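Local atomic coordinates of oxidoreductase protein (Agrobacterium radiobacter, PDB entry 5UI9), a protein that binds NAD+ and (2S)-2,3-dihydroxy-2-methylpropanoic acid and probably catalyses an NAD-dependent oxidation or reduction, as other members of the GFO/IDH/MocA family do. Residues 126-131 and 312-317; 186-191 and 320-325; 54-59 and 63-68. All blocks are in the same frame, centred on the assembly; numbering follows the deposited sequence.

Contact 1 of 3, residues 126-131 and 312-317; sequences NFRWQT and TSTSGA. With NAD (nicotinamide-adenine-dinucleotide), chain C.
Arg128 and Thr314 approach from opposite directions and form the tight part of this contact. The methyl CG2 of Thr314 lies over one face of the guanidinium, offset toward its rim, 3.4 Å from Arg128 NE. On the same group, Arg128 NH1 donates to Ser313 OG at 2.9 Å; the N-H...O angle of 135° and a tilt of the oxygen from the guanidinium plane mark this bond as bent. With chi1 of Ser313 at 176°, the hydroxyl is turned away from the backbone N and comes to the guanidinium edge. The stronger partner of Arg128 is Asp185, which forms a salt bridge with NE and so helps fix the rotation of the buried group.

Residues 126-131 follow strand 121-124, the last strand of the Rossmann sheet, and lead into helix 131-141, whereas 312-317 lead into helix 316-335, with Ser315 as its N-cap. Asn126, at the start of the first segment, reads the nicotinamide amide of NAD: NAD N7N donates to Asn126 OD1 at 3.1 Å and 165°, and Asn126 ND2 returns a weak bond to NAD O7N. Phe127 meets NAD N7N with its ring edge and also touches the bound (2S)-2,3-dihydroxy-2-methylpropanoic acid.

Packing is looser round the partly exposed Trp129. Its CZ2 merely touches Ser313 CB at 3.8 Å, and a water joins the two segments, accepting from Trp129 NE1 at 3.0 Å and donating to Thr314 OG1 at 2.7 Å. Thr314 OG1 is also hydrogen-bonded to the backbone oxygen of Val123.

Contact 2 of 3, residues 186-191 and 320-325; sequences IARFIL and LKTFAL
Arg188 reaches from helix 175-191 to Lys321 and Thr322 of helix 316-335, and most of the surface buried here belongs to these three residues. The contact is a helix-helix crossing in which one long side chain reaches across between the helices: the local axes approach to 10.3 Å, with 128° between their N-to-C directions. Residues 186-191 lie within the part of the chain assigned to the GFO/IDH/MocA C-terminal family.

The two side chains of Arg188 and Lys321 cross at about a right angle, and the bend of the arginine at chi3 (56°) lays one guanidinium face against Lys321 CB, which is 3.6 Å from Arg188 NE, while Arg188 CD packs 3.3 Å from Lys321 O. At the guanidinium edge, Arg188 NH1 donates to Thr322 OG1 at 2.9 Å, with an N-H...O angle of 155° and the oxygen close to the guanidinium plane. Thr322 OG1 is also hydrogen-bonded to Asp185, three residues before Arg188 on the same helix.

Two cations come close, Arg188 NH2 lying 4.1 Å from Lys321 NZ. Salt bridges from Arg188 NH2 to Asp193 and Asp318 probably offset this, and Asp193 also makes a long, weak ion pair with Lys321. Closer to the arginine backbone, Leu325 CD1 meets Arg188 CG at 3.8 Å.

Contact 3 of 3, residues 54-59 and 63-68; sequences RRYGDA and FADGGF
The backbone runs from strand 54-56 through a short turn into helix 59-65, whose first-turn bond, Phe63 N to Ala59 O, is 2.9 Å long and nearly straight at 173°. Asp58 precedes that helix as N-cap, its carboxylate accepting from the backbone N of Ala61. Gly66 leaves the helix with positive phi, and its carbonyl oxygen is gripped end-on by Arg54: NH1 donates at 3.0 Å and NH2 at 2.8 Å to the one Gly66 O, which lies almost exactly in the guanidinium plane. The arginine chain bends at chi3 (61°) to present that end.

Such a strand-to-helix connection belongs to the Rossmann fold, in which 54-56 is the outermost strand at one end of the parallel sheet. Its backbone bonds to Ile35 and Asp37 tie it to strand 30-36 and the residues just after it.

Tyr56 links the arginine to the helix end. Its hydroxyl accepts from Arg54 NH2 at 2.8 Å and donates to Asp65 OD2 at 2.5 Å, using the anti lone pair of that oxygen, with ring and carboxylate planes 72° apart. The hydroxyl therefore stands between the two charged groups, bonded to both, while Arg54 NH2 and Asp65 OD2 are 4.5 Å apart, beyond a salt bridge. On the buried side, Ala59 CB lies 4.4 Å from Phe63 CE2; both residues also pack on Ile11 of strand 6-11 and on helix 80-89.

Contact 3 closes first along the chain, within the Rossmann domain, whereas contacts 1 and 2 join distant parts of the sequence and interleave. The latter two share helix 316-335, and their centres are 10 Å apart. Where they meet, the like-charged Arg128 and Arg188 come close, with acids beside them: Asp185 forms a salt bridge with Arg128, and Asp318 with Arg188. Phe127 also packs on Ile186. Contact 3 lies at the far edge of the parallel sheet, its centre about 27 Å from that of contact 1 and 34 Å from that of contact 2. NAD spans part of this distance: contact 1 holds its nicotinamide end, and the side chain of Ala59 is about 5 Å from the dinucleotide.

Contact 1 of 3, residues 126-131 and 312-317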
loop_
_atom_site.group_PDB
_atom_site.type_symbol
_atom_site.label_atom_id
_atom_site.label_comp_id
_atom_site.label_asym_id
_atom_site.label_seq_id
_atom_site.Cartn_x
_atom_site.Cartn_y
_atom_site.Cartn_z
ATOM N N ASN A 126 3.569 13.804 18.159
ATOM C CA ASN A 126 3.207 15.072 17.490
ATOM C C ASN A 126 2.778 14.966 16.017
ATOM O O ASN A 126 2.313 15.952 15.443
ATOM C CB ASN A 126 4.302 16.160 17.698
ATOM C CG ASN A 126 5.685 15.762 17.179
ATOM O OD1 ASN A 126 5.823 15.004 16.222
ATOM N ND2 ASN A 126 6.725 16.297 17.813
ATOM N N PHE A 127 2.886 13.780 15.417
ATOM C CA PHE A 127 2.557 13.611 13.984
ATOM C C PHE A 127 1.075 13.832 13.707
ATOM O O PHE A 127 0.734 14.548 12.773
ATOM C CB PHE A 127 3.030 12.256 13.445
ATOM C CG PHE A 127 4.409 12.293 12.854
ATOM C CD1 PHE A 127 5.479 12.774 13.590
ATOM C CD2 PHE A 127 4.643 11.837 11.554
ATOM C CE1 PHE A 127 6.753 12.817 13.045
ATOM C CE2 PHE A 127 5.917 11.866 11.009
ATOM C CZ PHE A 127 6.973 12.361 11.747
ATOM N N ARG A 128 0.200 13.280 14.551
ATOM C CA ARG A 128 -1.245 13.543 14.432
ATOM C C ARG A 128 -1.622 15.027 14.612
ATOM O O ARG A 128 -2.700 15.446 14.187
ATOM C CB ARG A 128 -2.055 12.679 15.405
ATOM C CG ARG A 128 -1.904 13.052 16.884
ATOM C CD ARG A 128 -3.060 12.530 17.711
ATOM N NE ARG A 128 -3.005 11.081 17.872
ATOM C CZ ARG A 128 -3.860 10.361 18.597
ATOM N NH1 ARG A 128 -4.862 10.942 19.249
ATOM N NH2 ARG A 128 -3.700 9.049 18.690
ATOM N N TRP A 129 -0.744 15.800 15.252
ATOM C CA TRP A 129 -0.925 17.250 15.422
ATOM C C TRP A 129 -0.405 18.117 14.264
ATOM O O TRP A 129 -0.526 19.338 14.317
ATOM C CB TRP A 129 -0.312 17.706 16.762
ATOM C CG TRP A 129 -1.122 17.274 17.926
ATOM C CD1 TRP A 129 -0.900 16.197 18.739
ATOM C CD2 TRP A 129 -2.325 17.895 18.393
ATOM N NE1 TRP A 129 -1.887 16.121 19.692
ATOM C CE2 TRP A 129 -2.776 17.147 19.502
ATOM C CE3 TRP A 129 -3.068 19.009 17.975
ATOM C CZ2 TRP A 129 -3.937 17.483 20.211
ATOM C CZ3 TRP A 129 -4.225 19.349 18.681
ATOM C CH2 TRP A 129 -4.646 18.585 19.787
ATOM N N GLN A 130 0.147 17.495 13.217
ATOM C CA GLN A 130 0.527 18.207 11.996
ATOM C C GLN A 130 -0.734 18.705 11.282
ATOM O O GLN A 130 -1.742 17.995 11.219
ATOM C CB GLN A 130 1.309 17.290 11.038
ATOM C CG GLN A 130 2.688 16.857 11.525
ATOM C CD GLN A 130 3.309 15.736 10.686
ATOM O OE1 GLN A 130 4.351 15.170 11.055
ATOM N NE2 GLN A 130 2.671 15.406 9.561
ATOM N N THR A 131 -0.673 19.920 10.746
ATOM C CA THR A 131 -1.805 20.517 10.023
ATOM C C THR A 131 -2.437 19.604 8.945
ATOM O O THR A 131 -3.653 19.436 8.935
ATOM C CB THR A 131 -1.407 21.887 9.436
ATOM O OG1 THR A 131 -0.978 22.742 10.503
ATOM C CG2 THR A 131 -2.574 22.553 8.687
ATOM N N THR A 312 -5.556 14.519 27.810
ATOM C CA THR A 312 -4.898 14.818 26.536
ATOM C C THR A 312 -5.226 13.769 25.466
ATOM O O THR A 312 -5.667 12.662 25.767
ATOM C CB THR A 312 -3.366 14.957 26.690
ATOM O OG1 THR A 312 -2.813 13.764 27.260
ATOM C CG2 THR A 312 -3.023 16.163 27.571
ATOM N N SER A 313 -4.983 14.146 24.216
ATOM C CA SER A 313 -5.319 13.342 23.037
ATOM C C SER A 313 -4.401 12.125 22.948
ATOM O O SER A 313 -4.867 11.010 22.695
ATOM C CB SER A 313 -5.218 14.205 21.766
ATOM O OG SER A 313 -5.446 13.457 20.582
ATOM N N THR A 314 -3.104 12.339 23.165
ATOM C CA THR A 314 -2.130 11.246 23.216
ATOM C C THR A 314 -1.684 10.992 24.657
ATOM O O THR A 314 -0.487 10.950 24.968
ATOM C CB THR A 314 -0.922 11.521 22.301
ATOM O OG1 THR A 314 -0.287 12.742 22.693
ATOM C CG2 THR A 314 -1.376 11.623 20.846
ATOM N N SER A 315 -2.668 10.797 25.531
ATOM C CA SER A 315 -2.412 10.476 26.918
ATOM C C SER A 315 -1.667 9.149 26.963
ATOM O O SER A 315 -1.719 8.371 26.002
ATOM C CB SER A 315 -3.724 10.374 27.703
ATOM O OG SER A 315 -4.498 9.278 27.242
ATOM N N GLY A 316 -0.958 8.906 28.060
ATOM C CA GLY A 316 -0.257 7.640 28.259
ATOM C C GLY A 316 -1.157 6.448 27.972
ATOM O O GLY A 316 -0.752 5.513 27.266
ATOM N N ALA A 317 -2.385 6.510 28.495
ATOM C CA ALA A 317 -3.397 5.463 28.316
ATOM C C ALA A 317 -3.778 5.255 26.846
ATOM O O ALA A 317 -3.822 4.115 26.377
ATOM C CB ALA A 317 -4.638 5.772 29.150
HETATM P PA NAD C . 19.634 13.162 22.005
HETATM O O1A NAD C . 20.561 12.021 22.365
HETATM O O2A NAD C . 20.079 14.218 21.031
HETATM O O5B NAD C . 19.189 13.893 23.357
HETATM C C5B NAD C . 18.971 13.199 24.578
HETATM C C4B NAD C . 19.551 14.056 25.691
HETATM O O4B NAD C . 19.096 13.554 26.943
HETATM C C3B NAD C . 21.072 14.022 25.725
HETATM O O3B NAD C . 21.576 15.364 25.768
HETATM C C2B NAD C . 21.426 13.234 26.978
HETATM O O2B NAD C . 22.605 13.738 27.607
HETATM C C1B NAD C . 20.194 13.435 27.845
HETATM N N9A NAD C . 19.848 12.363 28.808
HETATM C C8A NAD C . 19.727 11.042 28.571
HETATM N N7A NAD C . 19.354 10.394 29.706
HETATM C C5A NAD C . 19.216 11.310 30.682
HETATM C C6A NAD C . 18.847 11.322 32.124
HETATM N N6A NAD C . 18.536 10.183 32.780
HETATM N N1A NAD C . 18.825 12.516 32.762
HETATM C C2A NAD C . 19.133 13.675 32.144
HETATM N N3A NAD C . 19.476 13.733 30.842
HETATM C C4A NAD C . 19.533 12.610 30.077
HETATM O O3 NAD C . 18.241 12.532 21.510
HETATM P PN NAD C . 17.202 13.298 20.539
HETATM O O1N NAD C . 17.597 13.096 19.098
HETATM O O2N NAD C . 16.980 14.699 21.050
HETATM O O5D NAD C . 15.911 12.393 20.803
HETATM C C5D NAD C . 15.345 12.329 22.106
HETATM C C4D NAD C . 13.971 11.698 21.993
HETATM O O4D NAD C . 13.162 12.519 21.144
HETATM C C3D NAD C . 14.026 10.308 21.376
HETATM O O3D NAD C . 13.245 9.396 22.157
HETATM C C2D NAD C . 13.451 10.484 19.980
HETATM O O2D NAD C . 12.695 9.357 19.537
HETATM C C1D NAD C . 12.556 11.712 20.135
HETATM N N1N NAD C . 12.331 12.503 18.911
HETATM C C2N NAD C . 11.065 12.877 18.655
HETATM C C3N NAD C . 10.725 13.625 17.538
HETATM C C7N NAD C . 9.282 13.995 17.332
HETATM O O7N NAD C . 8.579 14.222 18.314
HETATM N N7N NAD C . 8.779 14.077 16.098
HETATM C C4N NAD C . 11.740 13.998 16.655
HETATM C C5N NAD C . 13.054 13.612 16.929
HETATM C C6N NAD C . 13.331 12.866 18.075
HETATM O O HOH W 1 -1.685 15.080 22.532
#

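Contact 2 of 3, residues 186-191 and 320-325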
loop_
_atom_site.group_PDB
_atom_site.type_symbol
_atom_site.label_atom_id
_atom_site.label_comp_id
_atom_site.label_asym_id
_atom_site.label_seq_id
_atom_site.Cartn_x
_atom_site.Cartn_y
_atom_site.Cartn_z
ATOM N N ILE A 186 -1.093 7.637 13.489
ATOM C CA ILE A 186 -1.954 8.320 12.521
ATOM C C ILE A 186 -3.051 7.365 12.039
ATOM O O ILE A 186 -4.207 7.753 11.962
ATOM C CB ILE A 186 -1.165 8.922 11.333
ATOM C CG1 ILE A 186 -0.260 10.063 11.815
ATOM C CG2 ILE A 186 -2.122 9.453 10.262
ATOM C CD1 ILE A 186 0.798 10.503 10.825
ATOM N N ALA A 187 -2.691 6.124 11.732
ATOM C CA ALA A 187 -3.677 5.129 11.289
ATOM C C ALA A 187 -4.808 4.974 12.315
ATOM O O ALA A 187 -5.979 4.956 11.947
ATOM C CB ALA A 187 -3.004 3.789 11.022
ATOM N N ARG A 188 -4.447 4.904 13.597
ATOM C CA ARG A 188 -5.434 4.864 14.703
ATOM C C ARG A 188 -6.272 6.128 14.795
ATOM O O ARG A 188 -7.491 6.069 14.932
ATOM C CB ARG A 188 -4.738 4.699 16.051
ATOM C CG ARG A 188 -4.247 3.304 16.355
ATOM C CD ARG A 188 -3.803 3.201 17.807
ATOM N NE ARG A 188 -4.872 3.589 18.735
ATOM C CZ ARG A 188 -4.862 4.627 19.579
ATOM N NH1 ARG A 188 -3.807 5.436 19.715
ATOM N NH2 ARG A 188 -5.935 4.844 20.327
ATOM N N PHE A 189 -5.589 7.267 14.751
ATOM C CA PHE A 189 -6.219 8.585 14.819
ATOM C C PHE A 189 -7.296 8.749 13.743
ATOM O O PHE A 189 -8.384 9.233 14.025
ATOM C CB PHE A 189 -5.131 9.661 14.689
ATOM C CG PHE A 189 -5.633 11.074 14.768
ATOM C CD1 PHE A 189 -6.343 11.520 15.886
ATOM C CD2 PHE A 189 -5.361 11.979 13.746
ATOM C CE1 PHE A 189 -6.788 12.834 15.962
ATOM C CE2 PHE A 189 -5.802 13.293 13.816
ATOM C CZ PHE A 189 -6.513 13.724 14.935
ATOM N N ILE A 190 -6.987 8.319 12.517
ATOM C CA ILE A 190 -7.902 8.445 11.382
ATOM C C ILE A 190 -8.965 7.337 11.326
ATOM O O ILE A 190 -10.143 7.638 11.162
ATOM C CB ILE A 190 -7.122 8.498 10.039
ATOM C CG1 ILE A 190 -6.122 9.673 10.033
ATOM C CG2 ILE A 190 -8.070 8.604 8.851
ATOM C CD1 ILE A 190 -6.691 11.006 10.488
ATOM N N LEU A 191 -8.554 6.072 11.431
ATOM C CA LEU A 191 -9.474 4.930 11.218
ATOM C C LEU A 191 -9.805 4.115 12.472
ATOM O O LEU A 191 -10.443 3.061 12.368
ATOM C CB LEU A 191 -8.910 4.002 10.136
ATOM C CG LEU A 191 -8.732 4.605 8.745
ATOM C CD1 LEU A 191 -8.111 3.574 7.819
ATOM C CD2 LEU A 191 -10.054 5.102 8.181
ATOM N N LEU A 320 -0.815 3.586 24.744
ATOM C CA LEU A 320 -0.690 2.118 24.848
ATOM C C LEU A 320 -1.255 1.406 23.615
ATOM O O LEU A 320 -0.713 0.395 23.180
ATOM C CB LEU A 320 -1.415 1.585 26.088
ATOM C CG LEU A 320 -0.924 1.980 27.481
ATOM C CD1 LEU A 320 -1.844 1.392 28.542
ATOM C CD2 LEU A 320 0.519 1.536 27.698
ATOM N N LYS A 321 -2.342 1.938 23.061
ATOM C CA LYS A 321 -2.993 1.327 21.894
ATOM C C LYS A 321 -2.215 1.564 20.596
ATOM O O LYS A 321 -2.367 0.805 19.641
ATOM C CB LYS A 321 -4.452 1.775 21.788
ATOM C CG LYS A 321 -5.313 1.192 22.913
ATOM C CD LYS A 321 -6.745 1.710 22.912
ATOM C CE LYS A 321 -6.847 3.066 23.589
ATOM N NZ LYS A 321 -8.225 3.622 23.511
ATOM N N THR A 322 -1.391 2.610 20.570
ATOM C CA THR A 322 -0.408 2.808 19.510
ATOM C C THR A 322 0.817 1.930 19.758
ATOM O O THR A 322 1.269 1.218 18.852
ATOM C CB THR A 322 0.010 4.290 19.407
ATOM O OG1 THR A 322 -1.090 5.051 18.895
ATOM C CG2 THR A 322 1.214 4.475 18.491
ATOM N N PHE A 323 1.355 1.988 20.975
ATOM C CA PHE A 323 2.582 1.256 21.297
ATOM C C PHE A 323 2.445 -0.250 21.112
ATOM O O PHE A 323 3.376 -0.892 20.638
ATOM C CB PHE A 323 3.099 1.559 22.713
ATOM C CG PHE A 323 4.526 1.144 22.906
ATOM C CD1 PHE A 323 4.845 -0.170 23.245
ATOM C CD2 PHE A 323 5.558 2.042 22.678
ATOM C CE1 PHE A 323 6.163 -0.573 23.374
ATOM C CE2 PHE A 323 6.882 1.649 22.820
ATOM C CZ PHE A 323 7.183 0.339 23.170
ATOM N N ALA A 324 1.293 -0.798 21.492
ATOM C CA ALA A 324 0.954 -2.204 21.227
ATOM C C ALA A 324 1.164 -2.605 19.767
ATOM O O ALA A 324 1.638 -3.709 19.493
ATOM C CB ALA A 324 -0.482 -2.487 21.634
ATOM N N LEU A 325 0.813 -1.701 18.849
ATOM C CA LEU A 325 0.954 -1.947 17.413
ATOM C C LEU A 325 2.417 -2.036 17.010
ATOM O O LEU A 325 2.760 -2.832 16.137
ATOM C CB LEU A 325 0.245 -0.874 16.572
ATOM C CG LEU A 325 -1.223 -0.553 16.867
ATOM C CD1 LEU A 325 -1.739 0.530 15.931
ATOM C CD2 LEU A 325 -2.122 -1.780 16.793
#

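Contact 3 of 3, residues 54-59 and 63-68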
loop_
_atom_site.group_PDB
_atom_site.type_symbol
_atom_site.label_atom_id
_atom_site.label_comp_id
_atom_site.label_asym_id
_atom_site.label_seq_id
_atom_site.Cartn_x
_atom_site.Cartn_y
_atom_site.Cartn_z
ATOM N N ARG A 54 18.172 28.059 36.264
ATOM C CA ARG A 54 18.167 26.796 37.007
ATOM C C ARG A 54 18.574 25.624 36.110
ATOM O O ARG A 54 17.857 25.264 35.176
ATOM C CB ARG A 54 16.786 26.539 37.609
ATOM C CG ARG A 54 16.333 27.597 38.610
ATOM C CD ARG A 54 15.003 27.219 39.248
ATOM N NE ARG A 54 15.098 25.955 39.985
ATOM C CZ ARG A 54 14.071 25.201 40.382
ATOM N NH1 ARG A 54 12.808 25.555 40.142
ATOM N NH2 ARG A 54 14.314 24.067 41.039
ATOM N N ARG A 55 19.728 25.033 36.406
ATOM C CA ARG A 55 20.324 24.010 35.561
ATOM C C ARG A 55 20.798 22.859 36.429
ATOM O O ARG A 55 21.566 23.074 37.366
ATOM C CB ARG A 55 21.502 24.601 34.794
ATOM C CG ARG A 55 21.121 25.762 33.893
ATOM C CD ARG A 55 22.305 26.281 33.096
ATOM N NE ARG A 55 22.018 27.584 32.490
ATOM C CZ ARG A 55 22.841 28.255 31.686
ATOM N NH1 ARG A 55 24.037 27.763 31.353
ATOM N NH2 ARG A 55 22.458 29.432 31.196
ATOM N N TYR A 56 20.345 21.646 36.108
ATOM C CA TYR A 56 20.614 20.461 36.919
ATOM C C TYR A 56 21.377 19.391 36.149
ATOM O O TYR A 56 21.078 19.121 34.984
ATOM C CB TYR A 56 19.292 19.902 37.450
ATOM C CG TYR A 56 18.684 20.793 38.505
ATOM C CD1 TYR A 56 17.868 21.866 38.152
ATOM C CD2 TYR A 56 18.950 20.586 39.857
ATOM C CE1 TYR A 56 17.311 22.698 39.110
ATOM C CE2 TYR A 56 18.401 21.418 40.831
ATOM C CZ TYR A 56 17.580 22.474 40.450
ATOM O OH TYR A 56 17.024 23.310 41.387
ATOM N N GLY A 57 22.362 18.789 36.815
ATOM C CA GLY A 57 23.109 17.663 36.277
ATOM C C GLY A 57 22.407 16.318 36.412
ATOM O O GLY A 57 22.829 15.342 35.790
ATOM N N ASP A 58 21.364 16.251 37.241
ATOM C CA ASP A 58 20.574 15.027 37.404
ATOM C C ASP A 58 19.143 15.319 37.851
ATOM O O ASP A 58 18.897 16.250 38.615
ATOM C CB ASP A 58 21.239 14.065 38.392
ATOM C CG ASP A 58 21.328 14.632 39.798
ATOM O OD1 ASP A 58 22.241 15.445 40.046
ATOM O OD2 ASP A 58 20.483 14.271 40.648
ATOM N N ALA A 59 18.213 14.500 37.361
ATOM C CA ALA A 59 16.786 14.688 37.593
ATOM C C ALA A 59 16.384 14.543 39.065
ATOM O O ALA A 59 15.464 15.222 39.514
ATOM C CB ALA A 59 15.983 13.722 36.728
ATOM N N PHE A 63 13.985 17.280 40.940
ATOM C CA PHE A 63 12.736 16.956 41.639
ATOM C C PHE A 63 12.772 17.280 43.138
ATOM O O PHE A 63 11.765 17.709 43.693
ATOM C CB PHE A 63 12.341 15.489 41.420
ATOM C CG PHE A 63 11.709 15.226 40.081
ATOM C CD1 PHE A 63 10.431 15.701 39.799
ATOM C CD2 PHE A 63 12.380 14.506 39.100
ATOM C CE1 PHE A 63 9.840 15.463 38.571
ATOM C CE2 PHE A 63 11.790 14.265 37.869
ATOM C CZ PHE A 63 10.520 14.749 37.604
ATOM N N ALA A 64 13.924 17.083 43.778
ATOM C CA ALA A 64 14.092 17.407 45.198
ATOM C C ALA A 64 13.902 18.902 45.469
ATOM O O ALA A 64 13.205 19.270 46.410
ATOM C CB ALA A 64 15.453 16.947 45.693
ATOM N N ASP A 65 14.516 19.748 44.639
ATOM C CA ASP A 65 14.328 21.206 44.719
ATOM C C ASP A 65 12.911 21.634 44.332
ATOM O O ASP A 65 12.364 22.567 44.921
ATOM C CB ASP A 65 15.334 21.957 43.823
ATOM C CG ASP A 65 16.728 22.043 44.425
ATOM O OD1 ASP A 65 16.954 21.573 45.557
ATOM O OD2 ASP A 65 17.614 22.600 43.749
ATOM N N GLY A 66 12.338 20.970 43.329
ATOM C CA GLY A 66 10.981 21.259 42.877
ATOM C C GLY A 66 10.859 22.649 42.276
ATOM O O GLY A 66 11.789 23.140 41.627
ATOM N N GLY A 67 9.718 23.288 42.515
ATOM C CA GLY A 67 9.439 24.619 41.988
ATOM C C GLY A 67 8.918 24.629 40.558
ATOM O O GLY A 67 9.070 25.633 39.862
ATOM N N PHE A 68 8.293 23.531 40.121
ATOM C CA PHE A 68 7.691 23.450 38.782
ATOM C C PHE A 68 6.381 22.656 38.781
ATOM O O PHE A 68 6.210 21.716 39.558
ATOM C CB PHE A 68 8.680 22.868 37.754
ATOM C CG PHE A 68 9.423 21.659 38.234
ATOM C CD1 PHE A 68 10.630 21.802 38.920
ATOM C CD2 PHE A 68 8.928 20.381 38.002
ATOM C CE1 PHE A 68 11.321 20.688 39.370
ATOM C CE2 PHE A 68 9.614 19.261 38.450
ATOM C CZ PHE A 68 10.815 19.414 39.131
#